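Local coordinates for DegQ (Legionella fallonii, PDB 3PV2), which acts as a self-compartmentizing HtrA-family serine protease and chaperone, with a trypsin-like domain and PDZ domains, and assembles into large 12-meric particles, at the interface of chains A and B. Numbering follows the deposited sequence. Chains: chain A/B, DegQ.

The interface of chains A and B. Residues chain A 415, 436, 447; chain B 275, 285-286, 302-303.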
# COMPACT_ATOMS: atom_id res chain seq x y z
N LYS A 415 -60.28 -8.50 20.63
CA LYS A 415 -60.40 -9.65 21.49
C LYS A 415 -61.20 -10.77 20.84
O LYS A 415 -61.49 -11.74 21.50
CB LYS A 415 -61.01 -9.27 22.85
CG LYS A 415 -60.35 -8.06 23.50
CD LYS A 415 -60.02 -8.25 25.00
CE LYS A 415 -58.67 -8.99 25.21
NZ LYS A 415 -57.98 -8.52 26.47
N LEU A 436 -57.75 -3.00 18.73
CA LEU A 436 -56.84 -3.76 19.55
C LEU A 436 -56.46 -5.03 18.76
O LEU A 436 -57.30 -5.80 18.37
CB LEU A 436 -57.46 -4.12 20.88
CG LEU A 436 -56.55 -5.06 21.66
CD1 LEU A 436 -55.26 -4.32 22.04
CD2 LEU A 436 -57.24 -5.69 22.87
N TYR A 447 -49.68 -7.48 21.83
CA TYR A 447 -50.86 -6.66 21.61
C TYR A 447 -50.40 -5.32 21.11
O TYR A 447 -49.39 -4.83 21.56
CB TYR A 447 -51.71 -6.50 22.89
CG TYR A 447 -52.47 -7.71 23.25
CD1 TYR A 447 -53.69 -7.97 22.67
CD2 TYR A 447 -51.97 -8.64 24.11
CE1 TYR A 447 -54.42 -9.10 22.97
CE2 TYR A 447 -52.68 -9.78 24.41
CZ TYR A 447 -53.91 -9.98 23.85
OH TYR A 447 -54.59 -11.12 24.11
N MET B 275 -58.20 -2.19 27.28
CA MET B 275 -58.57 -3.51 27.78
C MET B 275 -59.53 -3.45 28.99
O MET B 275 -59.77 -4.47 29.64
CB MET B 275 -57.31 -4.27 28.17
CG MET B 275 -56.46 -4.66 26.97
SD MET B 275 -55.07 -5.73 27.39
CE MET B 275 -56.04 -7.20 27.85
N LEU B 285 -48.81 -7.52 31.02
CA LEU B 285 -49.74 -8.11 30.04
C LEU B 285 -49.16 -9.43 29.46
O LEU B 285 -48.03 -9.46 29.01
CB LEU B 285 -50.03 -7.09 28.93
CG LEU B 285 -50.98 -7.44 27.80
CD1 LEU B 285 -52.36 -7.97 28.29
CD2 LEU B 285 -51.14 -6.24 26.88
N VAL B 286 -49.93 -10.49 29.55
CA VAL B 286 -49.57 -11.77 28.97
C VAL B 286 -50.01 -11.74 27.54
O VAL B 286 -51.16 -11.50 27.22
CB VAL B 286 -50.22 -12.95 29.70
CG1 VAL B 286 -49.91 -14.28 28.98
CG2 VAL B 286 -49.77 -13.00 31.14
N ALA B 302 -53.63 -15.77 27.44
CA ALA B 302 -53.34 -14.55 26.72
C ALA B 302 -54.33 -13.48 27.09
O ALA B 302 -55.51 -13.73 27.09
CB ALA B 302 -53.41 -14.79 25.25
N GLY B 303 -53.85 -12.28 27.38
CA GLY B 303 -54.75 -11.18 27.74
C GLY B 303 -54.88 -10.97 29.24
O GLY B 303 -55.38 -9.94 29.69
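A:Tyr447, on strand 444-450 near the C-terminus of chain A, packs against the first PDZ domain of chain B, and its ring forms the tight half of this patch between the second PDZ domain of A and the first of B. Its CD2 lies 3.8 Å from methyl CD2 of B:Leu285, and the two side chains run at about a right angle. The same methyl is 4.0 Å from CB of the tyrosine and stands off the ring plane near CB, CG and CD2. B:Leu285 points this branch across the boundary with CG anti to its backbone N (chi1 -179°). Ring carbon CE2 is 3.6 Å from the backbone carbonyl O of B:Val286, which meets the ring at its edge and in its plane. The phenol end reaches the B:Ala302-B:Gly303 loop; there OH stands 3.5 Å from the amide N of B:Gly303, a distance read as packing, not as a hydrogen bond.

The other half is more widely spaced at A:Leu436, which approaches B:Met275 no closer than 4.3 Å, between CD2 and CG. A:Lys415 crosses the methionine nearly perpendicularly on a chain bent at several torsions; both bury much surface, but the modelled approach of the terminal amine NZ to the methionine methyl is too short to be trusted. This patch probably helps join protomers in the 12-mer, as one part of a larger interface. On its tyrosine flank, OH of A:Tyr447 lies 4.0 Å from CB of B:Ala302.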